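Local coordinates for conserved hypothetical secreted protein (Helicobacter pylori, PDB 4RNZ) that helps determine bacterial cell shape, probably as a zinc-dependent M23B metallopeptidase acting on peptidoglycan, at residues A[93-98]-A[132-138]; A[179-183]-A[329-333]; A[20-24]-A[76-80]. One frame throughout, in Å; residues are numbered along the deposited sequence.

Contact 1 (A[93-98]-A[132-138]); sequences LLLSLQ and VKNDKIA
Leu97, Ile137 and Leu95 bury most at this contact, where two strands pair antiparallel. Residues 93-96 and 136-138 run at 169°, axes 4.8 Å apart, with Leu94 opposite Ala138, Leu95 opposite Ile137 and Ser96 opposite Lys136. Their link is mostly helical, so these sheet neighbours of Csd3's second domain are no hairpin. Leu95-Ile137 is the hydrogen-bonded pair: Ile137 N to Leu95 O 3.0 Å, Leu95 N to Ile137 O a weak 2.8 Å. Leu95 (chi1 t) and Ile137 (m,t) share one sheet face, CB to CB 4.3 Å. Past the strand end Leu97 (t,p) keeps bonding, Leu97 N to Asp135 O and Asn134 N to Leu97 O both 2.8 Å; Leu97 CD2 reaches Val132 O at 3.6 Å. Residues 132-135, which Leu97 meets, form a type II beta turn, Asn134 phi 70°. Helix 101-109 packs against the Leu95/Ile137 face, helix 326-348 against the Leu94/Ala138 face; backbone bonds of Leu94 to Tyr358 and Ala138 to Met160 continue the sheet.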
loop_
_atom_site.group_PDB
_atom_site.type_symbol
_atom_site.label_atom_id
_atom_site.label_comp_id
_atom_site.label_asym_id
_atom_site.label_seq_id
_atom_site.Cartn_x
_atom_site.Cartn_y
_atom_site.Cartn_z
ATOM N N LEU A 93 -10.955 -15.110 8.897
ATOM C CA LEU A 93 -12.368 -14.903 8.703
ATOM C C LEU A 93 -12.940 -16.083 7.913
ATOM O O LEU A 93 -12.468 -16.394 6.812
ATOM C CB LEU A 93 -12.622 -13.624 7.914
ATOM C CG LEU A 93 -14.062 -13.342 7.492
ATOM C CD1 LEU A 93 -14.987 -13.198 8.691
ATOM C CD2 LEU A 93 -14.075 -12.072 6.662
ATOM N N LEU A 94 -13.948 -16.731 8.485
ATOM C CA LEU A 94 -14.768 -17.717 7.768
ATOM C C LEU A 94 -16.201 -17.200 7.657
ATOM O O LEU A 94 -16.820 -16.783 8.647
ATOM C CB LEU A 94 -14.764 -19.041 8.504
ATOM C CG LEU A 94 -13.411 -19.652 8.841
ATOM C CD1 LEU A 94 -13.635 -20.889 9.703
ATOM C CD2 LEU A 94 -12.622 -20.003 7.589
ATOM N N LEU A 95 -16.754 -17.239 6.462
ATOM C CA LEU A 95 -18.028 -16.583 6.247
ATOM C C LEU A 95 -18.922 -17.403 5.323
ATOM O O LEU A 95 -18.447 -17.947 4.313
ATOM C CB LEU A 95 -17.722 -15.223 5.647
ATOM C CG LEU A 95 -18.779 -14.150 5.580
ATOM C CD1 LEU A 95 -18.055 -12.814 5.685
ATOM C CD2 LEU A 95 -19.570 -14.270 4.277
ATOM N N SER A 96 -20.204 -17.502 5.682
ATOM C CA SER A 96 -21.231 -18.032 4.771
ATOM C C SER A 96 -22.050 -16.847 4.299
ATOM O O SER A 96 -22.629 -16.145 5.109
ATOM C CB SER A 96 -22.131 -19.065 5.471
ATOM O OG SER A 96 -23.158 -19.494 4.593
ATOM N N LEU A 97 -22.084 -16.595 2.996
ATOM C CA LEU A 97 -22.759 -15.404 2.486
ATOM C C LEU A 97 -24.274 -15.317 2.847
ATOM O O LEU A 97 -25.040 -16.244 2.615
ATOM C CB LEU A 97 -22.565 -15.336 0.975
ATOM C CG LEU A 97 -22.920 -14.023 0.296
ATOM C CD1 LEU A 97 -21.967 -12.919 0.728
ATOM C CD2 LEU A 97 -22.866 -14.187 -1.212
ATOM N N GLN A 98 -24.670 -14.193 3.425
ATOM C CA GLN A 98 -26.048 -13.929 3.830
ATOM C C GLN A 98 -26.634 -12.805 2.990
ATOM O O GLN A 98 -27.772 -12.902 2.552
ATOM C CB GLN A 98 -26.105 -13.591 5.317
ATOM C CG GLN A 98 -25.661 -14.716 6.224
ATOM C CD GLN A 98 -26.348 -16.024 5.869
ATOM O OE1 GLN A 98 -27.580 -16.094 5.823
ATOM N NE2 GLN A 98 -25.564 -17.056 5.588
ATOM N N VAL A 132 -23.558 -16.463 -4.439
ATOM C CA VAL A 132 -24.931 -16.403 -3.947
ATOM C C VAL A 132 -25.004 -16.905 -2.512
ATOM O O VAL A 132 -24.050 -17.505 -1.990
ATOM C CB VAL A 132 -25.879 -17.246 -4.833
ATOM C CG1 VAL A 132 -25.790 -16.782 -6.275
ATOM C CG2 VAL A 132 -25.558 -18.735 -4.724
ATOM N N LYS A 133 -26.163 -16.688 -1.897
ATOM C CA LYS A 133 -26.382 -17.045 -0.502
ATOM C C LYS A 133 -25.826 -18.412 -0.166
ATOM O O LYS A 133 -25.906 -19.353 -0.959
ATOM C CB LYS A 133 -27.871 -16.962 -0.135
ATOM C CG LYS A 133 -28.098 -16.619 1.324
ATOM C CD LYS A 133 -29.555 -16.325 1.624
ATOM C CE LYS A 133 -29.832 -16.437 3.119
ATOM N NZ LYS A 133 -31.102 -15.769 3.546
ATOM N N ASN A 134 -25.211 -18.489 1.010
ATOM C CA ASN A 134 -24.550 -19.705 1.494
ATOM C C ASN A 134 -23.248 -20.112 0.774
ATOM O O ASN A 134 -22.642 -21.104 1.140
ATOM C CB ASN A 134 -25.541 -20.891 1.572
ATOM C CG ASN A 134 -26.792 -20.567 2.405
ATOM O OD1 ASN A 134 -27.896 -20.966 2.053
ATOM N ND2 ASN A 134 -26.623 -19.837 3.495
ATOM N N ASP A 135 -22.797 -19.350 -0.221
ATOM C CA ASP A 135 -21.439 -19.548 -0.724
ATOM C C ASP A 135 -20.437 -19.104 0.356
ATOM O O ASP A 135 -20.753 -18.279 1.209
ATOM C CB ASP A 135 -21.214 -18.782 -2.017
ATOM C CG ASP A 135 -21.880 -19.446 -3.204
ATOM O OD1 ASP A 135 -22.147 -20.645 -3.119
ATOM O OD2 ASP A 135 -22.111 -18.774 -4.219
ATOM N N LYS A 136 -19.249 -19.684 0.333
ATOM C CA LYS A 136 -18.256 -19.412 1.371
ATOM C C LYS A 136 -17.198 -18.384 0.936
ATOM O O LYS A 136 -16.830 -18.290 -0.247
ATOM C CB LYS A 136 -17.588 -20.688 1.811
ATOM C CG LYS A 136 -18.564 -21.772 2.231
ATOM C CD LYS A 136 -17.814 -23.038 2.610
ATOM C CE LYS A 136 -17.235 -23.785 1.403
ATOM N NZ LYS A 136 -18.242 -24.593 0.643
ATOM N N ILE A 137 -16.770 -17.579 1.909
ATOM C CA ILE A 137 -15.619 -16.677 1.765
ATOM C C ILE A 137 -14.732 -16.871 3.012
ATOM O O ILE A 137 -15.234 -16.786 4.138
ATOM C CB ILE A 137 -16.043 -15.199 1.665
ATOM C CG1 ILE A 137 -16.966 -14.983 0.477
ATOM C CG2 ILE A 137 -14.810 -14.274 1.548
ATOM C CD1 ILE A 137 -17.530 -13.590 0.369
ATOM N N ALA A 138 -13.448 -17.157 2.795
ATOM C CA ALA A 138 -12.461 -17.220 3.832
ATOM C C ALA A 138 -11.344 -16.214 3.533
ATOM O O ALA A 138 -10.951 -16.045 2.376
ATOM C CB ALA A 138 -11.875 -18.610 3.918
HETATM O O HOH W 1 -21.563 -22.154 3.347
#

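Contact 2 (A[179-183]-A[329-333]); sequences YDSKA and REVFL
Residues 180-183 form a type I beta turn, closed by a backbone hydrogen bond from Ala183 N to Asp180 O (3.0 Å), and this turn lies against one turn of the long helix 326-348. Ser181 (phi/psi -75/-7°) and Lys182 (-101/18°) fill the corner positions, and Ala183 follows in the left-handed region at 57/32°. An Asx turn is superimposed: Asp180, chi1 p, accepts at OD1 from Lys182 N at 2.7 Å, and the same oxygen also takes the amide of Gln184. On the other side, 329-333 is regular helix, Leu333 N bonding to Arg329 O at 2.9 Å. The closest CA atoms are those of Ala183 and Arg329, 6.7 Å apart.

Phe332, chi1 t, is the helix residue that meets the loop most fully. The Ala183 CB points toward the helix and lies 3.6 Å from Phe332 CD2, and Tyr179 CB comes within 3.6 Å of Phe332 CZ. The Tyr179 ring, chi1 m, then turns its edge to the face of Phe332 in a T-shaped stack, centroids 6.0 Å apart and planes at 69°. Tyr179 OH bonds to Asn175 ND2. One helical position along, Leu333 (m,t) brings CD2 to 3.4 Å from Ser181 O and 4.1 Å from Ala183 CB.

The contact thus joins the hairpin connection between strands 178-179 and 185-186 to the last helix of the chain, and Leu324, whose O takes a bond from Arg329 NH1, lies alongside. An extended Arg329 side chain completes the interface, Ala183 CB sitting over one face of its guanidinium, 3.9 Å from Arg329 NH1.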
loop_
_atom_site.group_PDB
_atom_site.type_symbol
_atom_site.label_atom_id
_atom_site.label_comp_id
_atom_site.label_asym_id
_atom_site.label_seq_id
_atom_site.Cartn_x
_atom_site.Cartn_y
_atom_site.Cartn_z
ATOM N N TYR A 179 -1.011 -14.594 -5.978
ATOM C CA TYR A 179 -0.820 -15.753 -6.783
ATOM C C TYR A 179 -1.919 -16.743 -6.575
ATOM O O TYR A 179 -2.437 -16.879 -5.490
ATOM C CB TYR A 179 0.531 -16.391 -6.493
ATOM C CG TYR A 179 1.659 -15.541 -6.969
ATOM C CD1 TYR A 179 2.212 -14.603 -6.149
ATOM C CD2 TYR A 179 2.100 -15.613 -8.258
ATOM C CE1 TYR A 179 3.214 -13.791 -6.581
ATOM C CE2 TYR A 179 3.102 -14.802 -8.700
ATOM C CZ TYR A 179 3.648 -13.886 -7.854
ATOM O OH TYR A 179 4.630 -13.058 -8.256
ATOM N N ASP A 180 -2.258 -17.426 -7.641
ATOM C CA ASP A 180 -3.155 -18.507 -7.514
ATOM C C ASP A 180 -2.421 -19.664 -6.987
ATOM O O ASP A 180 -1.275 -19.661 -6.666
ATOM C CB ASP A 180 -3.921 -18.880 -8.782
ATOM C CG ASP A 180 -3.058 -19.466 -9.865
ATOM O OD1 ASP A 180 -1.974 -19.983 -9.629
ATOM O OD2 ASP A 180 -3.515 -19.383 -10.989
ATOM N N SER A 181 -3.159 -20.771 -6.881
ATOM C CA SER A 181 -2.607 -22.021 -6.343
ATOM C C SER A 181 -1.668 -22.795 -7.261
ATOM O O SER A 181 -1.050 -23.749 -6.856
ATOM C CB SER A 181 -3.648 -22.944 -5.678
ATOM O OG SER A 181 -4.743 -23.271 -6.463
ATOM N N LYS A 182 -1.546 -22.352 -8.487
ATOM C CA LYS A 182 -0.535 -22.870 -9.360
ATOM C C LYS A 182 0.615 -21.917 -9.408
ATOM O O LYS A 182 1.406 -21.975 -10.292
ATOM C CB LYS A 182 -1.078 -23.065 -10.764
ATOM C CG LYS A 182 -2.118 -24.142 -10.923
ATOM C CD LYS A 182 -2.276 -24.450 -12.398
ATOM C CE LYS A 182 -3.179 -25.643 -12.695
ATOM N NZ LYS A 182 -2.685 -26.463 -13.831
ATOM N N ALA A 183 0.692 -21.024 -8.442
ATOM C CA ALA A 183 1.735 -20.027 -8.379
ATOM C C ALA A 183 1.849 -19.137 -9.589
ATOM O O ALA A 183 2.880 -18.653 -9.896
ATOM C CB ALA A 183 3.059 -20.662 -8.067
ATOM N N ARG A 329 9.087 -20.896 -5.984
ATOM C CA ARG A 329 7.909 -21.648 -6.413
ATOM C C ARG A 329 7.653 -22.862 -5.523
ATOM O O ARG A 329 6.508 -23.097 -5.096
ATOM C CB ARG A 329 8.063 -22.091 -7.861
ATOM C CG ARG A 329 6.969 -23.014 -8.337
ATOM C CD ARG A 329 7.134 -23.351 -9.805
ATOM N NE ARG A 329 5.922 -23.983 -10.309
ATOM C CZ ARG A 329 4.938 -23.348 -10.943
ATOM N NH1 ARG A 329 4.989 -22.029 -11.194
ATOM N NH2 ARG A 329 3.887 -24.039 -11.340
ATOM N N GLU A 330 8.708 -23.647 -5.271
ATOM C CA GLU A 330 8.625 -24.817 -4.383
ATOM C C GLU A 330 8.078 -24.453 -3.013
ATOM O O GLU A 330 7.183 -25.114 -2.510
ATOM C CB GLU A 330 10.004 -25.451 -4.155
ATOM C CG GLU A 330 10.591 -26.232 -5.319
ATOM C CD GLU A 330 12.036 -26.652 -5.040
ATOM O OE1 GLU A 330 12.258 -27.390 -4.055
ATOM O OE2 GLU A 330 12.952 -26.229 -5.789
ATOM N N VAL A 331 8.657 -23.424 -2.396
ATOM C CA VAL A 331 8.273 -23.001 -1.046
ATOM C C VAL A 331 6.824 -22.509 -1.026
ATOM O O VAL A 331 6.081 -22.751 -0.075
ATOM C CB VAL A 331 9.217 -21.888 -0.525
ATOM C CG1 VAL A 331 8.660 -21.197 0.721
ATOM C CG2 VAL A 331 10.602 -22.462 -0.244
ATOM N N PHE A 332 6.438 -21.816 -2.088
ATOM C CA PHE A 332 5.102 -21.257 -2.190
ATOM C C PHE A 332 4.075 -22.361 -2.245
ATOM O O PHE A 332 3.113 -22.344 -1.481
ATOM C CB PHE A 332 4.961 -20.410 -3.452
ATOM C CG PHE A 332 3.552 -19.949 -3.705
ATOM C CD1 PHE A 332 3.083 -18.768 -3.141
ATOM C CD2 PHE A 332 2.684 -20.712 -4.474
ATOM C CE1 PHE A 332 1.793 -18.340 -3.379
ATOM C CE2 PHE A 332 1.384 -20.298 -4.684
ATOM C CZ PHE A 332 0.950 -19.105 -4.155
ATOM N N LEU A 333 4.289 -23.303 -3.164
ATOM C CA LEU A 333 3.365 -24.390 -3.363
ATOM C C LEU A 333 3.228 -25.252 -2.101
ATOM O O LEU A 333 2.149 -25.743 -1.784
ATOM C CB LEU A 333 3.802 -25.237 -4.554
ATOM C CG LEU A 333 3.683 -24.543 -5.919
ATOM C CD1 LEU A 333 4.390 -25.350 -6.998
ATOM C CD2 LEU A 333 2.228 -24.305 -6.309
#

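Contact 3 (A[20-24]-A[76-80]); sequences IPQKL and DYFLD
The contact is made by apolar side chains, and no hydrogen bond crosses between the segments. The first kind is aliphatic on aromatic. Tyr77 lies in segment 76-80, part of strand 76-83, with chi1 at -80°, and its ring offers a face to Ile20 (m,t): a CH-pi contact puts Ile20 CG1 3.9 Å from the ring centroid, 14° off the normal, while Ile20 CG2 lies 3.7 Å from Tyr77 CG. Pro21 adds CD at 4.0 Å from Tyr77 CD2. The CA pairs Ile20-Tyr77 and Leu24-Phe78 are 7.2 Å and 6.9 Å apart.

The strand belongs to an antiparallel five-stranded sheet in sequential order in the N-terminal region of Csd3, its first two strands joined through helices and 76-83 outermost on one side. The 20-24 segment leads from helix 11-17 into the short helix 23-26, with Leu24 N bonded to Pro21 O at 3.1 Å.

The second kind is aliphatic on aliphatic. Leu24 (t,p) points toward the strand between the two residues that point back, Tyr77 and Leu79, with Leu24 CD2 3.8 Å from Tyr77 CB and Leu24 CG 3.9 Å from Leu79 CB. Alternation sends Phe78 away, where it makes a cation-pi contact with Lys73. Leu24 CD1 also touches main chain, 3.7 Å from Tyr77 O. Beyond the segments, Leu79 reaches Leu11 of helix 11-17, and Tyr77 OH bonds to Leu55 O.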
loop_
_atom_site.group_PDB
_atom_site.type_symbol
_atom_site.label_atom_id
_atom_site.label_comp_id
_atom_site.label_asym_id
_atom_site.label_seq_id
_atom_site.Cartn_x
_atom_site.Cartn_y
_atom_site.Cartn_z
ATOM N N ILE A 20 9.615 25.218 14.510
ATOM C CA ILE A 20 10.857 24.486 14.361
ATOM C C ILE A 20 11.530 25.100 13.141
ATOM O O ILE A 20 10.876 25.297 12.132
ATOM C CB ILE A 20 10.602 22.988 14.122
ATOM C CG1 ILE A 20 9.901 22.382 15.341
ATOM C CG2 ILE A 20 11.908 22.259 13.808
ATOM C CD1 ILE A 20 9.146 21.100 15.048
ATOM N N PRO A 21 12.827 25.423 13.233
ATOM C CA PRO A 21 13.475 26.038 12.085
ATOM C C PRO A 21 13.314 25.225 10.800
ATOM O O PRO A 21 13.619 24.024 10.753
ATOM C CB PRO A 21 14.952 26.077 12.497
ATOM C CG PRO A 21 14.924 26.113 13.995
ATOM C CD PRO A 21 13.750 25.252 14.370
ATOM N N GLN A 22 12.895 25.902 9.748
ATOM C CA GLN A 22 12.545 25.256 8.511
ATOM C C GLN A 22 13.739 24.698 7.752
ATOM O O GLN A 22 13.565 23.853 6.866
ATOM C CB GLN A 22 11.707 26.203 7.652
ATOM C CG GLN A 22 10.269 26.283 8.156
ATOM C CD GLN A 22 9.503 27.487 7.625
ATOM O OE1 GLN A 22 9.244 27.598 6.431
ATOM N NE2 GLN A 22 9.095 28.369 8.530
ATOM N N LYS A 23 14.951 25.132 8.109
ATOM C CA LYS A 23 16.165 24.547 7.522
ATOM C C LYS A 23 16.272 23.073 7.801
ATOM O O LYS A 23 16.998 22.356 7.119
ATOM C CB LYS A 23 17.419 25.231 8.047
ATOM C CG LYS A 23 17.728 24.945 9.505
ATOM C CD LYS A 23 18.878 25.819 9.997
ATOM C CE LYS A 23 18.813 25.998 11.513
ATOM N NZ LYS A 23 19.871 26.930 11.961
ATOM N N LEU A 24 15.617 22.626 8.867
ATOM C CA LEU A 24 15.536 21.200 9.151
ATOM C C LEU A 24 14.998 20.437 7.928
ATOM O O LEU A 24 15.460 19.351 7.612
ATOM C CB LEU A 24 14.680 20.961 10.402
ATOM C CG LEU A 24 14.780 19.580 11.044
ATOM C CD1 LEU A 24 16.217 19.237 11.399
ATOM C CD2 LEU A 24 13.890 19.508 12.285
ATOM N N ASP A 76 18.956 22.390 19.623
ATOM C CA ASP A 76 18.712 22.157 18.201
ATOM C C ASP A 76 17.740 21.025 17.953
ATOM O O ASP A 76 17.624 20.103 18.759
ATOM C CB ASP A 76 20.017 21.836 17.482
ATOM C CG ASP A 76 20.974 22.997 17.485
ATOM O OD1 ASP A 76 20.579 24.070 16.990
ATOM O OD2 ASP A 76 22.104 22.826 18.001
ATOM N N TYR A 77 17.069 21.100 16.806
ATOM C CA TYR A 77 16.166 20.057 16.364
ATOM C C TYR A 77 16.897 19.209 15.369
ATOM O O TYR A 77 17.809 19.672 14.670
ATOM C CB TYR A 77 14.906 20.650 15.733
ATOM C CG TYR A 77 13.886 21.123 16.739
ATOM C CD1 TYR A 77 12.909 20.261 17.228
ATOM C CD2 TYR A 77 13.879 22.435 17.190
ATOM C CE1 TYR A 77 11.955 20.698 18.132
ATOM C CE2 TYR A 77 12.939 22.878 18.090
ATOM C CZ TYR A 77 11.976 22.011 18.563
ATOM O OH TYR A 77 11.039 22.473 19.459
ATOM N N PHE A 78 16.504 17.942 15.318
ATOM C CA PHE A 78 17.102 16.986 14.412
ATOM C C PHE A 78 15.999 16.202 13.716
ATOM O O PHE A 78 14.921 16.112 14.236
ATOM C CB PHE A 78 17.983 16.053 15.219
ATOM C CG PHE A 78 19.208 16.730 15.767
ATOM C CD1 PHE A 78 19.165 17.403 16.982
ATOM C CD2 PHE A 78 20.374 16.747 15.037
ATOM C CE1 PHE A 78 20.293 18.046 17.462
ATOM C CE2 PHE A 78 21.510 17.404 15.517
ATOM C CZ PHE A 78 21.462 18.038 16.728
ATOM N N LEU A 79 16.290 15.612 12.564
ATOM C CA LEU A 79 15.296 14.822 11.866
ATOM C C LEU A 79 15.942 13.574 11.353
ATOM O O LEU A 79 16.908 13.644 10.587
ATOM C CB LEU A 79 14.712 15.660 10.735
ATOM C CG LEU A 79 13.441 15.145 10.085
ATOM C CD1 LEU A 79 12.641 16.312 9.528
ATOM C CD2 LEU A 79 13.779 14.097 9.030
ATOM N N ASP A 80 15.438 12.428 11.808
ATOM C CA ASP A 80 15.923 11.140 11.342
ATOM C C ASP A 80 14.768 10.410 10.675
ATOM O O ASP A 80 13.617 10.643 11.005
ATOM C CB ASP A 80 16.444 10.248 12.489
ATOM C CG ASP A 80 17.651 10.824 13.191
ATOM O OD1 ASP A 80 18.471 11.471 12.529
ATOM O OD2 ASP A 80 17.785 10.616 14.414
#

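Helix 326-348 connects contacts 1 and 2: contact 2 uses residues near its start, while Leu343 and Leu347 further along touch contact 1. The two centres are 25 Å apart, with nearest atoms about 12 Å apart. Contact 3 lies across the chain's centre from both, 52 Å from contact 1 and 47 Å from contact 2, centre to centre, although strand 76-83 leads directly to strand 87-96. None of the three lies at the zinc site, built from Glu34, His219, Asp223 and His301. Glu34 comes from the N-terminal region that also holds contact 3. Near contact 1, a nickel ion sits about 7 Å from the Leu94 side chain.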